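Local structure of CDP-glucose 4,6-dehydratase (Salmonella enterica subsp. enterica serovar Typhi, 1WVG) at residues A[129-134]-A[190-195]; A[19-24]-A[194-199]; A[143-148]-A[301-306]. The protein catalyses the NAD(+)-dependent dehydration of CDP-D-glucose to CDP-4-dehydro-6-deoxy-D-glucose, an early step toward the CDP-3,6-dideoxy-D-mannose used in lipopolysaccharide O-antigen. All coordinates share one frame; numbering follows the deposited sequence.

Contact 1 (A[129-134]-A[190-195]); sequences NITSDK and SVRAGN. With CXY (cytidine-5'-diphospho-beta-D-xylose), chain D; APR (adenosine-5-diphosphoribose), chain C.
Two side-chain oxygens face each other: OD1 of D133 lies 2.8 Å from OD1 of N195, with the carboxylate and amide planes 37° apart. N195 ND2 donates to CXY O1B (2.8 Å), which is consistent with this way round of the amide, its OD1 facing the carboxylate. K134 NZ grips the same O1B, and also makes a long salt bridge to D133 OD2. D133 reaches across because its CG stands between the backbone N and the carbonyl carbon (chi1 58°). Water 1 links both segments to the xylose: it takes the D133 N-H, donates to G194 O and bonds to O4' in a direction not settled. S132 OG, 2.9 Å from CXY O4', accepts from K134 N in an ST turn.

Further back the segments are paired parallel strands: V191 N donates to N129 O, and T131 N donates to V191 O at 2.9 Å. Regular pairing ends there, at the C-terminal edge of the Rossmann sheet where ligands bind; the backbones stay close through S132 and D133 and part clearly only at K134 and N195. R192 and T131 lie side by side, and both reach E165. The face with I130 and V191 packs on Y242 of helix 236-251. N129 and S190, joined by ND2 to OG at 3.3 Å, pack against A168 of helix 156-175, while strands 83-86 and 259-262 flank the pair.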
# COMPACT_ATOMS: atom_id res chain seq x y z
N ASN A 129 -4.71 -16.02 21.07
CA ASN A 129 -3.35 -15.51 21.23
C ASN A 129 -3.33 -13.99 21.46
O ASN A 129 -3.60 -13.19 20.58
CB ASN A 129 -2.44 -16.00 20.07
CG ASN A 129 -1.05 -15.34 20.03
OD1 ASN A 129 -0.42 -15.23 21.07
ND2 ASN A 129 -0.57 -14.90 18.86
N ILE A 130 -3.01 -13.57 22.67
CA ILE A 130 -2.94 -12.17 22.98
C ILE A 130 -1.63 -11.55 22.52
O ILE A 130 -0.54 -11.90 23.00
CB ILE A 130 -3.05 -11.92 24.47
CG1 ILE A 130 -4.51 -12.04 24.91
CG2 ILE A 130 -2.52 -10.50 24.74
CD1 ILE A 130 -5.06 -13.42 24.73
N THR A 131 -1.70 -10.60 21.59
CA THR A 131 -0.48 -9.97 21.14
C THR A 131 -0.39 -8.57 21.76
O THR A 131 -0.30 -8.42 22.98
CB THR A 131 -0.23 -10.05 19.61
OG1 THR A 131 -1.26 -9.37 18.92
CG2 THR A 131 -0.20 -11.51 19.17
N SER A 132 -0.50 -7.53 20.96
CA SER A 132 -0.44 -6.17 21.49
C SER A 132 -0.80 -5.16 20.42
O SER A 132 -0.64 -5.40 19.20
CB SER A 132 1.03 -5.94 21.80
OG SER A 132 1.31 -4.60 22.15
N ASP A 133 -1.20 -3.99 20.88
CA ASP A 133 -1.48 -2.89 19.96
C ASP A 133 -0.15 -2.43 19.32
O ASP A 133 -0.12 -1.78 18.28
CB ASP A 133 -2.27 -1.73 20.62
CG ASP A 133 -1.67 -1.06 21.85
OD1 ASP A 133 -2.27 -0.20 22.50
OD2 ASP A 133 -0.44 -1.41 22.13
N LYS A 134 0.99 -2.81 19.91
CA LYS A 134 2.29 -2.44 19.38
C LYS A 134 2.82 -3.33 18.28
O LYS A 134 3.93 -3.13 17.81
CB LYS A 134 3.31 -2.37 20.51
CG LYS A 134 2.77 -1.42 21.54
CD LYS A 134 3.83 -0.60 22.25
CE LYS A 134 3.35 -0.17 23.63
NZ LYS A 134 1.97 0.37 23.61
N SER A 190 -5.68 -14.10 16.93
CA SER A 190 -4.69 -13.15 17.47
C SER A 190 -5.48 -11.92 17.78
O SER A 190 -6.20 -11.42 16.94
CB SER A 190 -3.53 -12.81 16.56
OG SER A 190 -2.66 -13.93 16.53
N VAL A 191 -5.40 -11.51 19.03
CA VAL A 191 -6.16 -10.39 19.50
C VAL A 191 -5.23 -9.28 19.92
O VAL A 191 -4.24 -9.51 20.62
CB VAL A 191 -7.11 -10.84 20.61
CG1 VAL A 191 -8.11 -11.80 19.98
CG2 VAL A 191 -6.25 -11.63 21.58
N ARG A 192 -5.54 -8.08 19.43
CA ARG A 192 -4.72 -6.92 19.66
C ARG A 192 -5.48 -5.90 20.43
O ARG A 192 -6.36 -5.21 19.85
CB ARG A 192 -4.25 -6.32 18.33
CG ARG A 192 -3.79 -7.42 17.40
CD ARG A 192 -3.84 -7.04 15.94
NE ARG A 192 -3.46 -8.23 15.21
CZ ARG A 192 -3.54 -8.38 13.89
NH1 ARG A 192 -3.96 -7.37 13.11
NH2 ARG A 192 -3.18 -9.57 13.35
N ALA A 193 -5.13 -5.77 21.71
CA ALA A 193 -5.86 -4.79 22.51
C ALA A 193 -5.19 -3.45 22.54
O ALA A 193 -4.10 -3.31 21.99
CB ALA A 193 -6.06 -5.28 23.92
N GLY A 194 -5.87 -2.49 23.16
CA GLY A 194 -5.35 -1.14 23.32
C GLY A 194 -4.45 -1.09 24.58
O GLY A 194 -3.74 -2.05 24.90
N ASN A 195 -4.47 0.06 25.28
CA ASN A 195 -3.72 0.26 26.51
C ASN A 195 -4.72 0.06 27.63
O ASN A 195 -5.57 0.92 27.78
CB ASN A 195 -3.14 1.67 26.59
CG ASN A 195 -1.78 1.70 25.92
OD1 ASN A 195 -1.65 1.26 24.77
ND2 ASN A 195 -0.77 2.26 26.59
O1B CXY D . 1.95 2.16 25.78
PB CXY D . 2.79 1.40 26.79
O2B CXY D . 4.27 1.62 26.65
O1' CXY D . 2.46 -0.21 26.68
O3A CXY D . 2.14 1.98 28.07
PA CXY D . 2.70 3.01 29.22
O1A CXY D . 1.60 3.10 30.22
O2A CXY D . 3.99 2.53 29.77
O5D CXY D . 2.94 4.33 28.37
C5D CXY D . 1.78 5.10 27.99
C4D CXY D . 2.24 6.47 27.55
O4D CXY D . 2.35 7.30 28.73
C3D CXY D . 3.57 6.56 26.79
O3D CXY D . 3.64 7.61 25.75
C2D CXY D . 4.48 6.87 27.99
O2D CXY D . 5.68 7.49 27.51
C1D CXY D . 3.62 7.87 28.74
N1 CXY D . 4.02 8.06 30.14
C6 CXY D . 4.00 6.99 31.02
C5 CXY D . 4.32 7.12 32.29
C4 CXY D . 4.75 8.36 32.82
N3 CXY D . 4.74 9.41 31.89
C2 CXY D . 4.40 9.32 30.55
N4 CXY D . 5.10 8.57 33.98
O2 CXY D . 4.44 10.29 29.77
C1' CXY D . 1.34 -0.61 27.45
C2' CXY D . 1.69 -1.95 28.04
C3' CXY D . 1.92 -2.89 26.86
C4' CXY D . 0.65 -2.97 26.01
C5' CXY D . 0.24 -1.58 25.55
O2' CXY D . 2.90 -1.90 28.82
O3' CXY D . 2.18 -4.21 27.35
O4' CXY D . 0.88 -3.83 24.89
O5' CXY D . 0.11 -0.70 26.67
N1 APR C . 6.88 -17.71 31.57
C2 APR C . 5.61 -17.69 32.04
N3 APR C . 4.88 -16.67 32.35
C4 APR C . 5.52 -15.50 32.12
C5 APR C . 6.78 -15.34 31.63
C6 APR C . 7.52 -16.53 31.36
N6 APR C . 8.75 -16.61 30.84
N7 APR C . 7.09 -13.99 31.51
C8 APR C . 6.00 -13.36 31.95
N9 APR C . 5.03 -14.24 32.33
C1' APR C . 3.71 -13.96 32.88
C2' APR C . 3.81 -13.25 34.20
O2' APR C . 4.18 -14.18 35.23
C3' APR C . 2.37 -12.76 34.32
O3' APR C . 1.38 -13.73 34.71
O4' APR C . 3.07 -13.03 32.06
C4' APR C . 2.13 -12.30 32.85
C5' APR C . 2.46 -10.86 32.58
O5' APR C . 1.47 -10.06 33.28
PA APR C . 1.69 -8.47 33.53
O1A APR C . 3.16 -8.08 33.65
O2A APR C . 0.65 -8.01 34.59
O3A APR C . 1.23 -7.88 32.15
PB APR C . -0.29 -7.71 31.60
O1B APR C . -0.57 -6.23 31.60
O2B APR C . -1.26 -8.66 32.29
O5D APR C . -0.11 -8.32 30.14
C5D APR C . -0.83 -9.52 29.82
O4D APR C . -1.41 -8.80 27.52
O1D APR C . -0.86 -6.64 26.79
C1D APR C . -0.52 -8.06 26.74
O2D APR C . 1.91 -8.21 26.45
C2D APR C . 0.83 -8.25 27.39
O3D APR C . 1.00 -10.53 26.72
C3D APR C . 0.76 -9.70 27.85
C4D APR C . -0.67 -9.77 28.33
O HOH W 1 -1.92 -4.06 23.87

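Contact 2 (A[19-24]-A[194-199]); sequences GFKGSW and GNVIGG. With APR (adenosine-5-diphosphoribose), chain C; CXY (cytidine-5'-diphospho-beta-D-xylose), chain D.
F20 and W24 both turn their rings toward 194-199, though by different torsions. In F20 the CG is anti to the backbone N (chi1 173°), while in W24 it is anti to the carbonyl carbon (chi1 -82°). The two rings converge edge-on at the G199 carbonyl. The indole N-H of W24 donates to G199 O with NE1 to O at 3.0 Å; the oxygen lies in the indole plane and the donor almost straight out from the C=O, yet the bond is bent at the hydrogen (133°). F20 CE1 comes to 3.4 Å from the same oxygen, in the plane of its own ring. Further round the phenyl edge, CZ faces G198 N and CE2 meets CG2 of V196 at 3.8 Å.

This helix start belongs to the GxxGxxG turn of the Rossmann fold, with G19 and G22 as its second and third glycines. The first turn holds the ADP-ribose diphosphate: F20 N donates to APR O2A at 2.7 Å, and K21 N donates to APR O2B. The N-terminal end of the helix probably helps offset the phosphate charge. G19, without a side chain, allows APR O5' to come within 3.3 Å of its CA. Its carbonyl takes both S23 N and S23 OG, from opposite faces of the peptide plane.

The bent K21 chain passes between V196 and the ribose, crossing the V196 side chain at about a right angle, and its CD rests 3.8 Å from V196 CG2. From there NZ reaches Y242 OH, its stronger partner, and makes a weak bond to APR O1D. In NAD the nicotinamide would be attached to the carbon that bears this oxygen. On the far side of the strand, I197 packs against T325, L326 and I329 of helix 322-337.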
# COMPACT_ATOMS: atom_id res chain seq x y z
N GLY A 19 -0.65 -12.20 36.09
CA GLY A 19 -0.58 -10.80 35.81
C GLY A 19 -1.88 -10.05 36.00
O GLY A 19 -2.90 -10.56 36.49
N PHE A 20 -1.79 -8.79 35.56
CA PHE A 20 -2.90 -7.86 35.62
C PHE A 20 -4.07 -8.33 34.78
O PHE A 20 -5.18 -8.55 35.27
CB PHE A 20 -2.39 -6.44 35.26
CG PHE A 20 -3.46 -5.38 35.12
CD1 PHE A 20 -4.29 -5.05 36.19
CD2 PHE A 20 -3.59 -4.69 33.92
CE1 PHE A 20 -5.26 -4.05 36.08
CE2 PHE A 20 -4.56 -3.70 33.77
CZ PHE A 20 -5.37 -3.37 34.86
N LYS A 21 -3.82 -8.51 33.48
CA LYS A 21 -4.86 -8.97 32.57
C LYS A 21 -5.34 -10.36 32.98
O LYS A 21 -6.54 -10.64 32.98
CB LYS A 21 -4.39 -9.03 31.10
CG LYS A 21 -3.89 -7.71 30.50
CD LYS A 21 -4.61 -7.25 29.22
CE LYS A 21 -4.26 -8.03 27.97
NZ LYS A 21 -3.91 -7.19 26.80
N GLY A 22 -4.33 -11.22 33.27
CA GLY A 22 -4.57 -12.61 33.64
C GLY A 22 -5.49 -12.79 34.81
O GLY A 22 -6.42 -13.62 34.79
N SER A 23 -5.20 -11.99 35.84
CA SER A 23 -5.97 -12.05 37.06
C SER A 23 -7.39 -11.66 36.84
O SER A 23 -8.32 -12.28 37.34
CB SER A 23 -5.38 -11.12 38.10
OG SER A 23 -4.18 -11.70 38.54
N TRP A 24 -7.56 -10.60 36.08
CA TRP A 24 -8.92 -10.15 35.81
C TRP A 24 -9.65 -11.18 34.97
O TRP A 24 -10.84 -11.50 35.17
CB TRP A 24 -8.92 -8.78 35.14
CG TRP A 24 -8.77 -7.58 36.04
CD1 TRP A 24 -7.65 -6.82 36.18
CD2 TRP A 24 -9.77 -6.96 36.85
NE1 TRP A 24 -7.88 -5.77 37.05
CE2 TRP A 24 -9.19 -5.82 37.46
CE3 TRP A 24 -11.09 -7.29 37.15
CZ2 TRP A 24 -9.91 -4.98 38.34
CZ3 TRP A 24 -11.80 -6.45 38.00
CH2 TRP A 24 -11.24 -5.30 38.59
N GLY A 194 -5.87 -2.49 23.16
CA GLY A 194 -5.35 -1.14 23.32
C GLY A 194 -4.45 -1.09 24.58
O GLY A 194 -3.74 -2.05 24.90
N ASN A 195 -4.47 0.06 25.28
CA ASN A 195 -3.72 0.26 26.51
C ASN A 195 -4.72 0.06 27.63
O ASN A 195 -5.57 0.92 27.78
CB ASN A 195 -3.14 1.67 26.59
CG ASN A 195 -1.78 1.70 25.92
OD1 ASN A 195 -1.65 1.26 24.77
ND2 ASN A 195 -0.77 2.26 26.59
N VAL A 196 -4.64 -1.09 28.33
CA VAL A 196 -5.55 -1.41 29.42
C VAL A 196 -5.15 -0.71 30.68
O VAL A 196 -4.00 -0.73 31.09
CB VAL A 196 -5.64 -2.91 29.79
CG1 VAL A 196 -6.43 -3.66 28.75
CG2 VAL A 196 -4.25 -3.53 29.94
N ILE A 197 -6.15 -0.11 31.30
CA ILE A 197 -5.99 0.58 32.55
C ILE A 197 -7.12 0.09 33.42
O ILE A 197 -8.22 -0.15 32.92
CB ILE A 197 -6.05 2.09 32.35
CG1 ILE A 197 -7.27 2.48 31.52
CG2 ILE A 197 -4.80 2.51 31.61
CD1 ILE A 197 -7.71 3.94 31.70
N GLY A 198 -6.87 -0.13 34.70
CA GLY A 198 -7.96 -0.59 35.57
C GLY A 198 -7.45 -0.68 37.01
O GLY A 198 -6.24 -0.52 37.27
N GLY A 199 -8.34 -0.94 37.97
CA GLY A 199 -7.82 -1.07 39.32
C GLY A 199 -6.98 -2.36 39.37
O GLY A 199 -7.30 -3.33 38.67
N1 APR C . 6.88 -17.71 31.57
C2 APR C . 5.61 -17.69 32.04
N3 APR C . 4.88 -16.67 32.35
C4 APR C . 5.52 -15.50 32.12
C5 APR C . 6.78 -15.34 31.63
C6 APR C . 7.52 -16.53 31.36
N6 APR C . 8.75 -16.61 30.84
N7 APR C . 7.09 -13.99 31.51
C8 APR C . 6.00 -13.36 31.95
N9 APR C . 5.03 -14.24 32.33
C1' APR C . 3.71 -13.96 32.88
C2' APR C . 3.81 -13.25 34.20
O2' APR C . 4.18 -14.18 35.23
C3' APR C . 2.37 -12.76 34.32
O3' APR C . 1.38 -13.73 34.71
O4' APR C . 3.07 -13.03 32.06
C4' APR C . 2.13 -12.30 32.85
C5' APR C . 2.46 -10.86 32.58
O5' APR C . 1.47 -10.06 33.28
PA APR C . 1.69 -8.47 33.53
O1A APR C . 3.16 -8.08 33.65
O2A APR C . 0.65 -8.01 34.59
O3A APR C . 1.23 -7.88 32.15
PB APR C . -0.29 -7.71 31.60
O1B APR C . -0.57 -6.23 31.60
O2B APR C . -1.26 -8.66 32.29
O5D APR C . -0.11 -8.32 30.14
C5D APR C . -0.83 -9.52 29.82
O4D APR C . -1.41 -8.80 27.52
O1D APR C . -0.86 -6.64 26.79
C1D APR C . -0.52 -8.06 26.74
O2D APR C . 1.91 -8.21 26.45
C2D APR C . 0.83 -8.25 27.39
O3D APR C . 1.00 -10.53 26.72
C3D APR C . 0.76 -9.70 27.85
C4D APR C . -0.67 -9.77 28.33
O1B CXY D . 1.95 2.16 25.78
PB CXY D . 2.79 1.40 26.79
O2B CXY D . 4.27 1.62 26.65
O1' CXY D . 2.46 -0.21 26.68
O3A CXY D . 2.14 1.98 28.07
PA CXY D . 2.70 3.01 29.22
O1A CXY D . 1.60 3.10 30.22
O2A CXY D . 3.99 2.53 29.77
O5D CXY D . 2.94 4.33 28.37
C5D CXY D . 1.78 5.10 27.99
C4D CXY D . 2.24 6.47 27.55
O4D CXY D . 2.35 7.30 28.73
C3D CXY D . 3.57 6.56 26.79
O3D CXY D . 3.64 7.61 25.75
C2D CXY D . 4.48 6.87 27.99
O2D CXY D . 5.68 7.49 27.51
C1D CXY D . 3.62 7.87 28.74
N1 CXY D . 4.02 8.06 30.14
C6 CXY D . 4.00 6.99 31.02
C5 CXY D . 4.32 7.12 32.29
C4 CXY D . 4.75 8.36 32.82
N3 CXY D . 4.74 9.41 31.89
C2 CXY D . 4.40 9.32 30.55
N4 CXY D . 5.10 8.57 33.98
O2 CXY D . 4.44 10.29 29.77
C1' CXY D . 1.34 -0.61 27.45
C2' CXY D . 1.69 -1.95 28.04
C3' CXY D . 1.92 -2.89 26.86
C4' CXY D . 0.65 -2.97 26.01
C5' CXY D . 0.24 -1.58 25.55
O2' CXY D . 2.90 -1.90 28.82
O3' CXY D . 2.18 -4.21 27.35
O4' CXY D . 0.88 -3.83 24.89
O5' CXY D . 0.11 -0.70 26.67

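Contact 3 (A[143-148]-A[301-306]); sequences WGYREN and HYLKLD
The phenol ring of Y145 meets L303 through CE1, 3.9 Å from CD1, the two side chains crossing at about a right angle. W143 O lies over one face of this ring, shifted toward the rim, and the ring of W141 stacks with that of Y145. The Y145 OH bonds to R139 N and touches water 3, which also lies within bonding distance of Y302 O.

Next to the Y145 ring, whose CD1 comes 3.3 Å from K304 O, the two loops are joined by one bridge. Y145 N donates to K304 O at 2.9 Å, and D306 N donates to Y145 O at 2.8 Å. This is the pattern of a parallel pair, although the chains run 63° apart. Both donors sit well out of the carbonyl planes, 41° in the first bond. Just before the bridge the backbones are tightly packed: G144 CA is 4.0 Å from L305 CA and 3.2 Å from K304 O, in a CA-H...O contact. K304 lays its CB on G144 CA at 3.5 Å, and a bend at chi3 (-47°) brings CE back beside G144 N. Its NZ makes a salt bridge to D266 of its own chain and a hydrogen bond to S308 of the second subunit. Water 2 ties W143 O to K304 N.

D306 points its CB toward the partner loop. Water 4 links its OD2 to R146 NE, while OD1 takes S308 N at the start of helix 308-314. R146 NH2 crosses to G144 O and E149 of the second subunit, and W143 packs on D306 there.

The bridge joins the loop before helix 156-175, which carries the short-chain dehydrogenase YxxxK sequence (Y157, K161), to the loop between strand 289-291 and helix 308-314, beside the second subunit.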
# COMPACT_ATOMS: atom_id res chain seq x y z
N TRP A 143 -4.18 8.07 12.01
CA TRP A 143 -5.11 6.97 11.86
C TRP A 143 -4.89 5.73 12.71
O TRP A 143 -3.75 5.32 12.92
CB TRP A 143 -5.07 6.53 10.37
CG TRP A 143 -5.49 7.65 9.44
CD1 TRP A 143 -6.69 8.32 9.49
CD2 TRP A 143 -4.74 8.25 8.35
NE1 TRP A 143 -6.76 9.30 8.52
CE2 TRP A 143 -5.57 9.30 7.80
CE3 TRP A 143 -3.46 8.02 7.80
CZ2 TRP A 143 -5.14 10.11 6.72
CZ3 TRP A 143 -3.05 8.83 6.75
CH2 TRP A 143 -3.88 9.85 6.19
N GLY A 144 -6.03 5.12 13.11
CA GLY A 144 -6.07 3.88 13.85
C GLY A 144 -5.68 2.76 12.89
O GLY A 144 -6.08 2.73 11.72
N TYR A 145 -4.87 1.82 13.34
CA TYR A 145 -4.44 0.70 12.50
C TYR A 145 -5.53 -0.32 12.22
O TYR A 145 -6.35 -0.63 13.09
CB TYR A 145 -3.19 -0.05 13.06
CG TYR A 145 -2.06 0.93 13.02
CD1 TYR A 145 -1.80 1.75 14.11
CD2 TYR A 145 -1.35 1.13 11.84
CE1 TYR A 145 -0.77 2.69 14.03
CE2 TYR A 145 -0.31 2.07 11.74
CZ TYR A 145 -0.03 2.84 12.86
OH TYR A 145 0.94 3.83 12.79
N ARG A 146 -5.47 -0.92 11.02
CA ARG A 146 -6.42 -1.93 10.58
C ARG A 146 -5.70 -3.24 10.69
O ARG A 146 -4.47 -3.23 10.58
CB ARG A 146 -6.75 -1.71 9.09
CG ARG A 146 -7.35 -0.34 8.76
CD ARG A 146 -7.22 0.04 7.27
NE ARG A 146 -8.03 1.23 6.93
CZ ARG A 146 -7.98 1.77 5.73
NH1 ARG A 146 -7.18 1.22 4.82
NH2 ARG A 146 -8.74 2.83 5.41
N GLU A 147 -6.45 -4.35 10.87
CA GLU A 147 -5.91 -5.71 11.01
C GLU A 147 -5.05 -6.17 9.89
O GLU A 147 -4.24 -7.08 10.07
CB GLU A 147 -6.96 -6.79 11.25
CG GLU A 147 -7.59 -6.63 12.65
CD GLU A 147 -8.75 -5.67 12.65
OE1 GLU A 147 -8.94 -4.87 11.77
OE2 GLU A 147 -9.54 -5.77 13.71
N ASN A 148 -5.28 -5.56 8.73
CA ASN A 148 -4.56 -5.92 7.52
C ASN A 148 -3.25 -5.18 7.30
O ASN A 148 -2.61 -5.43 6.27
CB ASN A 148 -5.47 -5.86 6.26
CG ASN A 148 -5.77 -4.43 5.81
OD1 ASN A 148 -5.43 -3.43 6.47
ND2 ASN A 148 -6.40 -4.29 4.65
N HIS A 301 4.75 8.04 19.72
CA HIS A 301 3.91 9.15 20.11
C HIS A 301 2.42 8.82 19.92
O HIS A 301 1.58 8.96 20.81
CB HIS A 301 4.25 10.34 19.18
CG HIS A 301 5.68 10.69 19.34
ND1 HIS A 301 6.32 10.62 20.58
CD2 HIS A 301 6.60 11.11 18.42
CE1 HIS A 301 7.58 10.99 20.39
NE2 HIS A 301 7.78 11.29 19.11
N TYR A 302 2.08 8.41 18.70
CA TYR A 302 0.68 8.14 18.42
C TYR A 302 0.44 6.70 18.17
O TYR A 302 1.15 6.09 17.38
CB TYR A 302 0.17 8.80 17.15
CG TYR A 302 0.41 10.26 17.17
CD1 TYR A 302 1.09 10.85 16.11
CD2 TYR A 302 -0.01 11.04 18.25
CE1 TYR A 302 1.35 12.22 16.10
CE2 TYR A 302 0.24 12.41 18.25
CZ TYR A 302 0.92 13.00 17.18
OH TYR A 302 1.18 14.34 17.17
N LEU A 303 -0.63 6.24 18.82
CA LEU A 303 -1.10 4.88 18.67
C LEU A 303 -2.63 4.77 18.80
O LEU A 303 -3.16 4.98 19.89
CB LEU A 303 -0.38 3.86 19.58
CG LEU A 303 -0.87 2.43 19.40
CD1 LEU A 303 -0.75 2.08 17.92
CD2 LEU A 303 -0.03 1.46 20.24
N LYS A 304 -3.33 4.43 17.69
CA LYS A 304 -4.79 4.25 17.70
C LYS A 304 -5.10 2.96 16.98
O LYS A 304 -4.32 2.50 16.13
CB LYS A 304 -5.54 5.37 16.98
CG LYS A 304 -5.55 6.67 17.78
CD LYS A 304 -6.62 7.65 17.33
CE LYS A 304 -6.67 7.85 15.83
NZ LYS A 304 -7.55 8.98 15.48
N LEU A 305 -6.23 2.36 17.30
CA LEU A 305 -6.68 1.12 16.65
C LEU A 305 -8.05 1.31 15.97
O LEU A 305 -9.02 1.81 16.59
CB LEU A 305 -6.99 0.05 17.71
CG LEU A 305 -5.75 -0.51 18.41
CD1 LEU A 305 -6.17 -1.49 19.50
CD2 LEU A 305 -4.88 -1.20 17.37
N ASP A 306 -8.15 0.86 14.72
CA ASP A 306 -9.46 0.93 14.05
C ASP A 306 -10.18 -0.39 14.40
O ASP A 306 -9.67 -1.47 14.14
CB ASP A 306 -9.30 1.13 12.53
CG ASP A 306 -10.65 1.29 11.87
OD1 ASP A 306 -11.57 0.52 12.05
OD2 ASP A 306 -10.75 2.29 11.05
O HOH W 2 -2.17 5.63 15.27
O HOH W 3 0.58 5.98 14.34
O HOH W 4 -9.51 3.48 8.54

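Overall arrangement
Contacts 1 and 2 lie deep in the chain, their centres about 12 Å apart, and share G194 and N195 of strand 187-197. Contact 1 pairs that strand with its sheet neighbour; contact 2 packs its later residues against the helix whose start binds the ADP-ribose diphosphate. Contact 3, its centre about 17 Å from the chain centre, is peripheral but largely buried, joining two loops against another subunit. Chemistry follows place: charged and amide groups around a sugar nucleotide in contact 1, ring edges and aliphatic carbons in contact 2, and backbone bonds with bridging waters in contact 3. Contacts 1 and 3 still meet, with L303 packing on D133 and R192 NH1 probably bonded to E147 O.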